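Local coordinates for amine Dehydrogenase (Pseudomonas putida, PDB 1JMX), which is the haem-bearing subunit of a quinohemoprotein amine dehydrogenase, carries two haems c and probably passes on the electrons released in amine oxidation, at residues G188-A192 against G391-A395; A373-I379 against H480-Q486; R378-A384 against P445-G449; S415-F421 against N463-T469. All coordinates share one frame. Residue numbers count along the deposited sequence, not the author numbering.

Interaction 1. Residues G188-A192 against G391-A395; sequences GHMLA and GRFEA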
loop_
_atom_site.group_PDB
_atom_site.type_symbol
_atom_site.label_atom_id
_atom_site.label_comp_id
_atom_site.label_asym_id
_atom_site.label_seq_id
_atom_site.Cartn_x
_atom_site.Cartn_y
_atom_site.Cartn_z
ATOM N N GLY A 188 7.125 3.640 30.675
ATOM C CA GLY A 188 6.724 3.167 29.370
ATOM C C GLY A 188 6.655 1.656 29.319
ATOM O O GLY A 188 6.990 0.976 30.289
ATOM N N HIS A 189 6.233 1.130 28.176
ATOM C CA HIS A 189 6.112 -0.304 27.995
ATOM C C HIS A 189 6.385 -0.717 26.559
ATOM O O HIS A 189 5.837 -0.136 25.624
ATOM C CB HIS A 189 4.707 -0.763 28.384
ATOM C CG HIS A 189 4.527 -2.248 28.343
ATOM N ND1 HIS A 189 4.276 -2.934 27.175
ATOM C CD2 HIS A 189 4.599 -3.182 29.319
ATOM C CE1 HIS A 189 4.206 -4.226 27.432
ATOM N NE2 HIS A 189 4.399 -4.404 28.726
ATOM N N MET A 190 7.241 -1.714 26.390
ATOM C CA MET A 190 7.546 -2.228 25.068
ATOM C C MET A 190 6.870 -3.592 24.921
ATOM O O MET A 190 7.093 -4.491 25.728
ATOM C CB MET A 190 9.054 -2.363 24.869
ATOM C CG MET A 190 9.444 -2.779 23.457
ATOM S SD MET A 190 11.212 -2.987 23.237
ATOM C CE MET A 190 11.668 -1.364 22.702
ATOM N N LEU A 191 6.005 -3.717 23.918
ATOM C CA LEU A 191 5.289 -4.964 23.653
ATOM C C LEU A 191 6.283 -6.114 23.537
ATOM O O LEU A 191 7.319 -5.986 22.890
ATOM C CB LEU A 191 4.496 -4.828 22.353
ATOM C CG LEU A 191 2.978 -5.003 22.339
ATOM C CD1 LEU A 191 2.299 -4.323 23.515
ATOM C CD2 LEU A 191 2.475 -4.421 21.035
ATOM N N ALA A 192 5.984 -7.216 24.215
ATOM C CA ALA A 192 6.833 -8.402 24.209
ATOM C C ALA A 192 8.190 -8.233 24.899
ATOM O O ALA A 192 9.042 -9.125 24.820
ATOM C CB ALA A 192 7.016 -8.921 22.790
ATOM N N GLY A 391 6.213 -9.473 14.455
ATOM C CA GLY A 391 4.912 -9.470 15.088
ATOM C C GLY A 391 5.327 -9.459 16.557
ATOM O O GLY A 391 6.225 -10.206 16.947
ATOM N N ARG A 392 4.774 -8.557 17.357
ATOM C CA ARG A 392 5.128 -8.502 18.777
ATOM C C ARG A 392 3.846 -8.567 19.566
ATOM O O ARG A 392 2.961 -7.729 19.395
ATOM C CB ARG A 392 5.912 -7.236 19.087
ATOM C CG ARG A 392 7.297 -7.248 18.484
ATOM C CD ARG A 392 8.020 -5.970 18.800
ATOM N NE ARG A 392 9.456 -6.164 18.691
ATOM C CZ ARG A 392 10.240 -6.473 19.715
ATOM N NH1 ARG A 392 9.728 -6.618 20.932
ATOM N NH2 ARG A 392 11.532 -6.669 19.512
ATOM N N PHE A 393 3.742 -9.564 20.437
ATOM C CA PHE A 393 2.507 -9.753 21.167
ATOM C C PHE A 393 2.587 -9.776 22.669
ATOM O O PHE A 393 3.641 -9.999 23.254
ATOM C CB PHE A 393 1.821 -11.026 20.676
ATOM C CG PHE A 393 1.729 -11.118 19.189
ATOM C CD1 PHE A 393 2.721 -11.768 18.460
ATOM C CD2 PHE A 393 0.673 -10.533 18.510
ATOM C CE1 PHE A 393 2.660 -11.831 17.070
ATOM C CE2 PHE A 393 0.602 -10.590 17.122
ATOM C CZ PHE A 393 1.598 -11.240 16.402
ATOM N N GLU A 394 1.424 -9.599 23.279
ATOM C CA GLU A 394 1.287 -9.594 24.718
ATOM C C GLU A 394 -0.035 -10.315 25.044
ATOM O O GLU A 394 -0.964 -10.311 24.234
ATOM C CB GLU A 394 1.252 -8.144 25.192
ATOM C CG GLU A 394 1.764 -7.923 26.578
ATOM C CD GLU A 394 3.271 -7.833 26.666
ATOM O OE1 GLU A 394 3.849 -6.862 26.135
ATOM O OE2 GLU A 394 3.876 -8.708 27.311
ATOM N N ALA A 395 -0.089 -11.006 26.179
ATOM C CA ALA A 395 -1.309 -11.710 26.581
ATOM C C ALA A 395 -1.993 -10.929 27.692
ATOM O O ALA A 395 -1.473 -10.824 28.800
ATOM C CB ALA A 395 -0.989 -13.119 27.043
#

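Interaction 2. Residues A373-I379 against H480-Q486; sequences AFSIARI and HMIVTVQ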
loop_
_atom_site.group_PDB
_atom_site.type_symbol
_atom_site.label_atom_id
_atom_site.label_comp_id
_atom_site.label_asym_id
_atom_site.label_seq_id
_atom_site.Cartn_x
_atom_site.Cartn_y
_atom_site.Cartn_z
ATOM N N ALA A 373 -4.825 -7.743 18.609
ATOM C CA ALA A 373 -5.718 -8.809 18.139
ATOM C C ALA A 373 -5.441 -9.151 16.674
ATOM O O ALA A 373 -5.550 -10.308 16.271
ATOM C CB ALA A 373 -7.176 -8.404 18.330
ATOM N N PHE A 374 -5.108 -8.124 15.891
ATOM C CA PHE A 374 -4.776 -8.268 14.476
ATOM C C PHE A 374 -3.539 -7.420 14.167
ATOM O O PHE A 374 -3.420 -6.288 14.624
ATOM C CB PHE A 374 -5.941 -7.828 13.585
ATOM C CG PHE A 374 -5.659 -7.970 12.110
ATOM C CD1 PHE A 374 -5.637 -9.228 11.511
ATOM C CD2 PHE A 374 -5.392 -6.852 11.324
ATOM C CE1 PHE A 374 -5.354 -9.374 10.152
ATOM C CE2 PHE A 374 -5.108 -6.986 9.959
ATOM C CZ PHE A 374 -5.089 -8.249 9.374
ATOM N N SER A 375 -2.606 -7.983 13.407
ATOM C CA SER A 375 -1.389 -7.263 13.059
ATOM C C SER A 375 -0.761 -7.770 11.768
ATOM O O SER A 375 -1.092 -8.849 11.279
ATOM C CB SER A 375 -0.370 -7.338 14.204
ATOM O OG SER A 375 0.122 -8.654 14.379
ATOM N N ILE A 376 0.170 -6.992 11.236
ATOM C CA ILE A 376 0.850 -7.336 9.997
ATOM C C ILE A 376 2.361 -7.478 10.188
ATOM O O ILE A 376 3.031 -6.548 10.634
ATOM C CB ILE A 376 0.594 -6.251 8.891
ATOM C CG1 ILE A 376 -0.897 -6.158 8.556
ATOM C CG2 ILE A 376 1.438 -6.527 7.641
ATOM C CD1 ILE A 376 -1.463 -7.401 7.932
ATOM N N ALA A 377 2.875 -8.659 9.858
ATOM C CA ALA A 377 4.305 -8.947 9.914
ATOM C C ALA A 377 4.749 -8.945 8.454
ATOM O O ALA A 377 3.952 -9.239 7.566
ATOM C CB ALA A 377 4.544 -10.316 10.543
ATOM N N ARG A 378 5.996 -8.590 8.181
ATOM C CA ARG A 378 6.447 -8.560 6.793
ATOM C C ARG A 378 7.803 -9.220 6.593
ATOM O O ARG A 378 8.702 -9.088 7.415
ATOM C CB ARG A 378 6.500 -7.113 6.275
ATOM C CG ARG A 378 5.370 -6.218 6.778
ATOM C CD ARG A 378 5.436 -4.798 6.239
ATOM N NE ARG A 378 4.938 -4.761 4.878
ATOM C CZ ARG A 378 3.887 -4.062 4.463
ATOM N NH1 ARG A 378 3.198 -3.297 5.301
ATOM N NH2 ARG A 378 3.488 -4.192 3.209
ATOM N N ILE A 379 7.939 -9.958 5.504
ATOM C CA ILE A 379 9.204 -10.592 5.194
ATOM C C ILE A 379 10.166 -9.457 4.847
ATOM O O ILE A 379 9.745 -8.340 4.571
ATOM C CB ILE A 379 9.086 -11.592 4.002
ATOM C CG1 ILE A 379 8.592 -10.876 2.740
ATOM C CG2 ILE A 379 8.159 -12.753 4.373
ATOM C CD1 ILE A 379 8.387 -11.798 1.542
ATOM N N HIS A 480 -4.668 -12.932 15.547
ATOM C CA HIS A 480 -4.558 -13.166 14.115
ATOM C C HIS A 480 -3.430 -12.336 13.536
ATOM O O HIS A 480 -3.415 -11.113 13.663
ATOM C CB HIS A 480 -5.872 -12.808 13.413
ATOM C CG HIS A 480 -5.904 -13.165 11.957
ATOM N ND1 HIS A 480 -6.888 -12.717 11.104
ATOM C CD2 HIS A 480 -5.088 -13.944 11.210
ATOM C CE1 HIS A 480 -6.681 -13.205 9.897
ATOM N NE2 HIS A 480 -5.594 -13.953 9.935
ATOM N N MET A 481 -2.492 -13.016 12.890
ATOM C CA MET A 481 -1.361 -12.354 12.268
ATOM C C MET A 481 -1.176 -12.809 10.826
ATOM O O MET A 481 -1.306 -13.988 10.509
ATOM C CB MET A 481 -0.077 -12.630 13.057
ATOM C CG MET A 481 1.176 -12.055 12.407
ATOM S SD MET A 481 2.715 -12.541 13.185
ATOM C CE MET A 481 2.651 -14.310 12.989
ATOM N N ILE A 482 -0.908 -11.851 9.949
ATOM C CA ILE A 482 -0.650 -12.141 8.543
ATOM C C ILE A 482 0.777 -11.680 8.247
ATOM O O ILE A 482 1.155 -10.556 8.576
ATOM C CB ILE A 482 -1.647 -11.414 7.601
ATOM C CG1 ILE A 482 -3.026 -12.063 7.682
ATOM C CG2 ILE A 482 -1.145 -11.445 6.171
ATOM C CD1 ILE A 482 -4.079 -11.314 6.936
ATOM N N VAL A 483 1.588 -12.591 7.721
ATOM C CA VAL A 483 2.961 -12.279 7.359
ATOM C C VAL A 483 2.929 -12.052 5.861
ATOM O O VAL A 483 2.579 -12.957 5.106
ATOM C CB VAL A 483 3.916 -13.451 7.654
ATOM C CG1 VAL A 483 5.344 -13.053 7.344
ATOM C CG2 VAL A 483 3.789 -13.889 9.103
ATOM N N THR A 484 3.202 -10.820 5.438
ATOM C CA THR A 484 3.214 -10.492 4.013
ATOM C C THR A 484 4.483 -9.930 3.424
ATOM O O THR A 484 5.546 -9.953 4.043
ATOM C CB THR A 484 2.089 -9.539 3.589
ATOM O OG1 THR A 484 1.771 -8.613 4.642
ATOM C CG2 THR A 484 0.934 -10.325 3.144
ATOM N N VAL A 485 4.317 -9.406 2.212
ATOM C CA VAL A 485 5.371 -8.822 1.413
ATOM C C VAL A 485 5.795 -7.418 1.842
ATOM O O VAL A 485 5.094 -6.723 2.575
ATOM C CB VAL A 485 4.944 -8.815 -0.075
ATOM C CG1 VAL A 485 4.539 -10.227 -0.500
ATOM C CG2 VAL A 485 3.785 -7.848 -0.293
ATOM N N GLN A 486 6.947 -7.006 1.331
ATOM C CA GLN A 486 7.522 -5.703 1.630
ATOM C C GLN A 486 6.838 -4.575 0.859
ATOM O O GLN A 486 5.981 -4.807 0.004
ATOM C CB GLN A 486 9.015 -5.670 1.258
ATOM C CG GLN A 486 9.772 -6.999 1.300
ATOM C CD GLN A 486 9.746 -7.748 -0.026
ATOM O OE1 GLN A 486 8.828 -8.503 -0.292
ATOM N NE2 GLN A 486 10.774 -7.559 -0.843
HETATM O O HOH W 1 -2.166 -10.041 15.795
#

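Interaction 3. Residues R378-A384 against P445-G449; sequences RIGENGA and PGGAG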
loop_
_atom_site.group_PDB
_atom_site.type_symbol
_atom_site.label_atom_id
_atom_site.label_comp_id
_atom_site.label_asym_id
_atom_site.label_seq_id
_atom_site.Cartn_x
_atom_site.Cartn_y
_atom_site.Cartn_z
ATOM N N ARG A 378 5.996 -8.590 8.181
ATOM C CA ARG A 378 6.447 -8.560 6.793
ATOM C C ARG A 378 7.803 -9.220 6.593
ATOM O O ARG A 378 8.702 -9.088 7.415
ATOM C CB ARG A 378 6.500 -7.113 6.275
ATOM C CG ARG A 378 5.370 -6.218 6.778
ATOM C CD ARG A 378 5.436 -4.798 6.239
ATOM N NE ARG A 378 4.938 -4.761 4.878
ATOM C CZ ARG A 378 3.887 -4.062 4.463
ATOM N NH1 ARG A 378 3.198 -3.297 5.301
ATOM N NH2 ARG A 378 3.488 -4.192 3.209
ATOM N N ILE A 379 7.939 -9.958 5.504
ATOM C CA ILE A 379 9.204 -10.592 5.194
ATOM C C ILE A 379 10.166 -9.457 4.847
ATOM O O ILE A 379 9.745 -8.340 4.571
ATOM C CB ILE A 379 9.086 -11.592 4.002
ATOM C CG1 ILE A 379 8.592 -10.876 2.740
ATOM C CG2 ILE A 379 8.159 -12.753 4.373
ATOM C CD1 ILE A 379 8.387 -11.798 1.542
ATOM N N GLY A 380 11.457 -9.741 4.910
ATOM C CA GLY A 380 12.445 -8.729 4.605
ATOM C C GLY A 380 13.835 -9.318 4.586
ATOM O O GLY A 380 14.002 -10.541 4.645
ATOM N N GLU A 381 14.828 -8.438 4.486
ATOM C CA GLU A 381 16.236 -8.813 4.454
ATOM C C GLU A 381 16.503 -9.917 3.434
ATOM O O GLU A 381 15.812 -9.986 2.422
ATOM C CB GLU A 381 16.715 -9.171 5.866
ATOM C CG GLU A 381 16.843 -7.936 6.775
ATOM C CD GLU A 381 16.579 -8.224 8.249
ATOM O OE1 GLU A 381 17.091 -9.247 8.770
ATOM O OE2 GLU A 381 15.859 -7.420 8.888
ATOM N N ASN A 382 17.485 -10.775 3.694
ATOM C CA ASN A 382 17.851 -11.856 2.776
ATOM C C ASN A 382 18.456 -11.242 1.505
ATOM O O ASN A 382 18.433 -11.841 0.432
ATOM C CB ASN A 382 16.633 -12.747 2.458
ATOM C CG ASN A 382 16.998 -14.019 1.683
ATOM O OD1 ASN A 382 16.186 -14.544 0.925
ATOM N ND2 ASN A 382 18.218 -14.519 1.878
ATOM N N GLY A 383 19.011 -10.041 1.656
ATOM C CA GLY A 383 19.613 -9.341 0.538
ATOM C C GLY A 383 18.802 -8.145 0.081
ATOM O O GLY A 383 19.299 -7.307 -0.675
ATOM N N ALA A 384 17.564 -8.053 0.566
ATOM C CA ALA A 384 16.665 -6.963 0.208
ATOM C C ALA A 384 16.991 -5.625 0.859
ATOM O O ALA A 384 17.656 -5.553 1.892
ATOM C CB ALA A 384 15.222 -7.350 0.494
ATOM N N PRO A 445 9.595 -13.073 11.047
ATOM C CA PRO A 445 9.220 -13.590 9.726
ATOM C C PRO A 445 10.402 -14.085 8.901
ATOM O O PRO A 445 11.559 -13.775 9.198
ATOM C CB PRO A 445 8.523 -12.393 9.076
ATOM C CG PRO A 445 9.184 -11.224 9.712
ATOM C CD PRO A 445 9.282 -11.636 11.152
ATOM N N GLY A 446 10.107 -14.882 7.881
ATOM C CA GLY A 446 11.159 -15.413 7.031
ATOM C C GLY A 446 11.811 -14.367 6.138
ATOM O O GLY A 446 11.403 -13.200 6.117
ATOM N N GLY A 447 12.840 -14.794 5.411
ATOM C CA GLY A 447 13.546 -13.914 4.498
ATOM C C GLY A 447 12.733 -13.600 3.250
ATOM O O GLY A 447 11.876 -14.380 2.837
ATOM N N ALA A 448 13.009 -12.444 2.655
ATOM C CA ALA A 448 12.318 -11.990 1.456
ATOM C C ALA A 448 12.719 -12.780 0.204
ATOM O O ALA A 448 13.635 -13.603 0.239
ATOM C CB ALA A 448 12.576 -10.507 1.246
ATOM N N GLY A 449 12.025 -12.506 -0.897
ATOM C CA GLY A 449 12.289 -13.170 -2.158
ATOM C C GLY A 449 11.464 -14.420 -2.379
ATOM O O GLY A 449 10.751 -14.869 -1.482
#

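Interaction 4. Residues S415-F421 against N463-T469; sequences SWKVEPF and NLKVIAT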
loop_
_atom_site.group_PDB
_atom_site.type_symbol
_atom_site.label_atom_id
_atom_site.label_comp_id
_atom_site.label_asym_id
_atom_site.label_seq_id
_atom_site.Cartn_x
_atom_site.Cartn_y
_atom_site.Cartn_z
ATOM N N SER A 415 3.144 -18.610 27.233
ATOM C CA SER A 415 3.828 -19.398 26.224
ATOM C C SER A 415 3.189 -18.964 24.913
ATOM O O SER A 415 1.989 -18.690 24.858
ATOM C CB SER A 415 3.573 -20.889 26.458
ATOM O OG SER A 415 3.797 -21.648 25.276
ATOM N N TRP A 416 3.990 -18.911 23.858
ATOM C CA TRP A 416 3.496 -18.490 22.561
ATOM C C TRP A 416 3.756 -19.500 21.479
ATOM O O TRP A 416 4.815 -20.125 21.437
ATOM C CB TRP A 416 4.135 -17.165 22.157
ATOM C CG TRP A 416 3.748 -16.047 23.037
ATOM C CD1 TRP A 416 4.397 -15.622 24.159
ATOM C CD2 TRP A 416 2.612 -15.199 22.883
ATOM N NE1 TRP A 416 3.736 -14.555 24.710
ATOM C CE2 TRP A 416 2.635 -14.275 23.949
ATOM C CE3 TRP A 416 1.575 -15.130 21.951
ATOM C CZ2 TRP A 416 1.659 -13.293 24.106
ATOM C CZ3 TRP A 416 0.605 -14.156 22.108
ATOM C CH2 TRP A 416 0.655 -13.250 23.179
ATOM N N LYS A 417 2.760 -19.663 20.617
ATOM C CA LYS A 417 2.868 -20.548 19.479
ATOM C C LYS A 417 2.048 -20.012 18.315
ATOM O O LYS A 417 1.249 -19.088 18.459
ATOM C CB LYS A 417 2.472 -21.990 19.811
ATOM C CG LYS A 417 1.032 -22.208 20.193
ATOM C CD LYS A 417 0.778 -23.703 20.362
ATOM C CE LYS A 417 -0.402 -23.984 21.288
ATOM N NZ LYS A 417 -1.642 -23.342 20.783
ATOM N N VAL A 418 2.269 -20.615 17.158
ATOM C CA VAL A 418 1.607 -20.239 15.925
ATOM C C VAL A 418 0.913 -21.464 15.313
ATOM O O VAL A 418 1.438 -22.582 15.364
ATOM C CB VAL A 418 2.669 -19.629 14.958
ATOM C CG1 VAL A 418 2.419 -20.045 13.513
ATOM C CG2 VAL A 418 2.684 -18.116 15.105
ATOM N N GLU A 419 -0.287 -21.255 14.780
ATOM C CA GLU A 419 -1.046 -22.325 14.144
ATOM C C GLU A 419 -1.664 -21.789 12.870
ATOM O O GLU A 419 -1.931 -20.599 12.772
ATOM C CB GLU A 419 -2.170 -22.798 15.059
ATOM C CG GLU A 419 -1.714 -23.112 16.458
ATOM C CD GLU A 419 -2.725 -23.922 17.220
ATOM O OE1 GLU A 419 -3.909 -23.493 17.308
ATOM O OE2 GLU A 419 -2.328 -24.997 17.726
ATOM N N PRO A 420 -1.890 -22.660 11.870
ATOM C CA PRO A 420 -2.493 -22.241 10.602
ATOM C C PRO A 420 -3.830 -21.580 10.893
ATOM O O PRO A 420 -4.602 -22.079 11.716
ATOM C CB PRO A 420 -2.705 -23.564 9.881
ATOM C CG PRO A 420 -1.567 -24.392 10.372
ATOM C CD PRO A 420 -1.560 -24.093 11.840
ATOM N N PHE A 421 -4.088 -20.438 10.264
ATOM C CA PHE A 421 -5.344 -19.738 10.485
ATOM C C PHE A 421 -6.507 -20.434 9.775
ATOM O O PHE A 421 -7.636 -20.437 10.268
ATOM C CB PHE A 421 -5.238 -18.289 10.014
ATOM C CG PHE A 421 -6.437 -17.453 10.358
ATOM C CD1 PHE A 421 -6.593 -16.932 11.644
ATOM C CD2 PHE A 421 -7.408 -17.181 9.403
ATOM C CE1 PHE A 421 -7.699 -16.149 11.973
ATOM C CE2 PHE A 421 -8.525 -16.397 9.721
ATOM C CZ PHE A 421 -8.668 -15.880 11.010
ATOM N N ASN A 463 -0.776 -17.013 6.755
ATOM C CA ASN A 463 -1.988 -16.583 7.441
ATOM C C ASN A 463 -1.948 -17.375 8.750
ATOM O O ASN A 463 -2.260 -18.568 8.779
ATOM C CB ASN A 463 -3.213 -16.949 6.596
ATOM C CG ASN A 463 -4.434 -16.158 6.970
ATOM O OD1 ASN A 463 -4.431 -15.426 7.953
ATOM N ND2 ASN A 463 -5.490 -16.299 6.186
ATOM N N LEU A 464 -1.521 -16.708 9.818
ATOM C CA LEU A 464 -1.346 -17.348 11.115
ATOM C C LEU A 464 -2.268 -16.982 12.280
ATOM O O LEU A 464 -2.819 -15.885 12.369
ATOM C CB LEU A 464 0.110 -17.175 11.560
ATOM C CG LEU A 464 1.194 -17.677 10.605
ATOM C CD1 LEU A 464 2.561 -17.419 11.210
ATOM C CD2 LEU A 464 1.003 -19.167 10.319
ATOM N N LYS A 465 -2.396 -17.937 13.190
ATOM C CA LYS A 465 -3.200 -17.795 14.391
ATOM C C LYS A 465 -2.186 -17.768 15.523
ATOM O O LYS A 465 -1.379 -18.681 15.662
ATOM C CB LYS A 465 -4.152 -18.987 14.537
ATOM C CG LYS A 465 -5.295 -18.750 15.500
ATOM C CD LYS A 465 -6.479 -19.674 15.221
ATOM C CE LYS A 465 -6.100 -21.153 15.357
ATOM N NZ LYS A 465 -7.317 -22.041 15.369
ATOM N N VAL A 466 -2.180 -16.671 16.266
ATOM C CA VAL A 466 -1.253 -16.482 17.373
ATOM C C VAL A 466 -1.868 -16.952 18.689
ATOM O O VAL A 466 -2.800 -16.333 19.196
ATOM C CB VAL A 466 -0.849 -14.995 17.472
ATOM C CG1 VAL A 466 0.005 -14.747 18.698
ATOM C CG2 VAL A 466 -0.100 -14.583 16.207
ATOM N N ILE A 467 -1.333 -18.042 19.239
ATOM C CA ILE A 467 -1.846 -18.603 20.491
ATOM C C ILE A 467 -0.963 -18.318 21.700
ATOM O O ILE A 467 0.221 -18.651 21.710
ATOM C CB ILE A 467 -2.012 -20.151 20.414
ATOM C CG1 ILE A 467 -2.629 -20.574 19.080
ATOM C CG2 ILE A 467 -2.868 -20.651 21.585
ATOM C CD1 ILE A 467 -3.970 -20.017 18.836
ATOM N N ALA A 468 -1.560 -17.701 22.714
ATOM C CA ALA A 468 -0.874 -17.404 23.968
ATOM C C ALA A 468 -1.521 -18.279 25.037
ATOM O O ALA A 468 -2.743 -18.418 25.076
ATOM C CB ALA A 468 -1.042 -15.943 24.342
ATOM N N THR A 469 -0.703 -18.918 25.863
ATOM C CA THR A 469 -1.232 -19.757 26.928
ATOM C C THR A 469 -0.604 -19.279 28.225
ATOM O O THR A 469 0.612 -19.322 28.393
ATOM C CB THR A 469 -0.954 -21.257 26.688
ATOM O OG1 THR A 469 0.453 -21.481 26.625
ATOM C CG2 THR A 469 -1.576 -21.720 25.389
#

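Interaction 1. Residues G188-A192 against G391-A395
The chain of 188-192 meets 391-395 nearly at a right angle: the touching parts, taken end to end, diverge by 105°, and the closest CA atoms are those of Ala192 and Phe393, 5.5 Å apart. Strand 182-190 has just ended, and Ala192, with a positive phi of 68°, sits in the tight bend before strand 194-204. The tip of a hairpin therefore abuts the flank of another strand, and the two backbones exchange no hydrogen bonds. Arg392 and Glu394, two residues apart, both point toward the hairpin and grip the peptide between Leu191 and Ala192: Arg392 NH1 donates to Leu191 O at 3.2 Å, while Ala192 N donates to Glu394 OE1 at 2.9 Å. His189 CE1 also lies 3.0 Å from Glu394 OE1, at the edge of the imidazole. Ala192 CB rests 3.6 Å from Phe393 O, whereas the CA-to-CB bond of Phe393 points away, and its side chain packs on Ser375 and Trp416 of the same sheet. The contact joins the domain II barrel to the mixed sheet of domain IV. Two oppositely charged side chains satisfy the C=O and N-H of one peptide, making the contact directional, while Leu191 and Ala192 pack on the strand.

Interaction 2. Residues A373-I379 against H480-Q486
Parallel strands satisfy their backbones by alternation, and this pair follows the rule. Ala373 O accepts from His480 N (2.9 Å), His480 O from Ser375 N (3.2 Å), Ser375 O from Ile482 N (3.3 Å), Ile482 O from Ala377 N (2.9 Å), Ala377 O from Thr484 N (2.8 Å) and Thr484 O from Ile379 N (2.8 Å). A water supplements the start of the pairing, donating to His480 O at 2.7 Å and bonding Ser375 OG at 3.0 Å. Beyond the strands, Arg378 NE and NH2 donate to Val485 O at 3.0 and 3.1 Å; NH2 also bonds an acidic side chain of another chain of the dehydrogenase. His480 NE2 is paired with Asn463 OD1. The edge of Phe374 faces the His480 ring, centroids 5.3 Å apart, and its CE1 meets Ile482 CD1 at 4.0 Å. On the opposite face Ala377 CB packs 3.9 Å from both Met481 SD and Val483 CG2. With its polar groups so widely matched, the mostly buried pairing suits a sheet interior, and the shared arginine ties its end to the subunit interface.

Interaction 3. Residues R378-A384 against P445-G449
Ala448, Ile379 and Asn382 carry much of this meeting of two loops, and the small residues around them set how closely the backbones approach. Ala448 has the largest share covered. Its N donates to Gly380 O at 2.9 Å, the one hydrogen bond assigned between the segments and part of a single backbone bridge between Gly380 and Gly447. Its methyl fits beneath the turn that follows, with CB 3.5 Å from Glu381 O and 4.2 Å from Ala384 CB. Ile379 points toward the glycine-rich loop: its CB lies 3.5 Å from Gly446 O and its CD1 3.9 Å from Ala448 CA. Before it, Arg378 O approaches Pro445 CG at 3.2 Å. Asn382, with positive phi, belongs to a type I' turn from Glu381 to Ala384, closed by a weak bond from Ala384 N to Glu381 O; its CB rests 3.9 Å from Gly447 CA, where a CB on Gly447 would clash with it. The close approach comes at a price, for Gly380 N and Gly446 O are buried without a partner. One loop leaves strand 367-378 towards strand 391-400, the other leaves strand 442-445 towards strand 462-470. Ile379 and Pro445 both pack on Val483 of strand 476-484, and Ala384 and Ala448 each also pack against an aromatic side chain of another chain.

Interaction 4. Residues S415-F421 against N463-T469
In an antiparallel pair, alternation assigns each side chain to a face, and its rotamer sets what it touches there. Strands 415-420 and 463-469 run 142° apart in direction, and their hydrogen-bonded pairs are Ser415 with Thr469, Lys417 with Ile467 and Glu419 with Lys465. Past the last of these, Phe421 N still donates to Asn463 O at 3.0 Å. On one face Trp416, with chi1 m and chi2 near 91°, swings its indole across the neighbouring strand, so that Ala468 CB lies 3.4 Å from the centroid of the six-membered ring in a CH-pi contact, and Val466 CG1 meets CZ3 of Trp416 at the ring edge, 3.5 Å away. Val418, its chi1 of 142° between wells, brings CG1 within 3.5 Å of Leu464 CD1. The other face is mixed and more polar. Lys417 is p at chi1, t at chi2 and chi3 and p again at chi4, which turns NZ to 3.1 Å from Ile467 CG2; NZ also makes a salt bridge with Glu419 OE2 at 3.5 Å. Glu419 OE1 and Lys465 NZ, 4.2 Å apart, are merely near. Beyond the strand end, Phe421, t at chi1, sets its ring edge near Lys465 CB and stacks on His480. The apolar face packs on Phe393 and Ala395 of strand 391-400, consistent with the beta-sandwich expected of an E-set (immunoglobulin-like) domain.

Interactions 2, 3 and 4 lie within domain IV, while interaction 1 joins that domain to the barrel of domain II. Along the chain, the loop closed by interaction 2 encloses both interaction 3 and interaction 4; interaction 1 closes before interaction 4 opens. Interactions 2 and 4 have centres 13 Å apart and meet where strands 462-470 and 476-484 pair, with His480 NE2 and Asn463 OD1 2.7 Å apart. Phe393 of interaction 1 reaches Met481 and Trp416, linking it to both, each about 15 Å away between centres. Interaction 3, 13 Å from interaction 2, continues from it through Arg378 and Ile379. Domain IV thus reaches from the barrel junction to the contact with another chain.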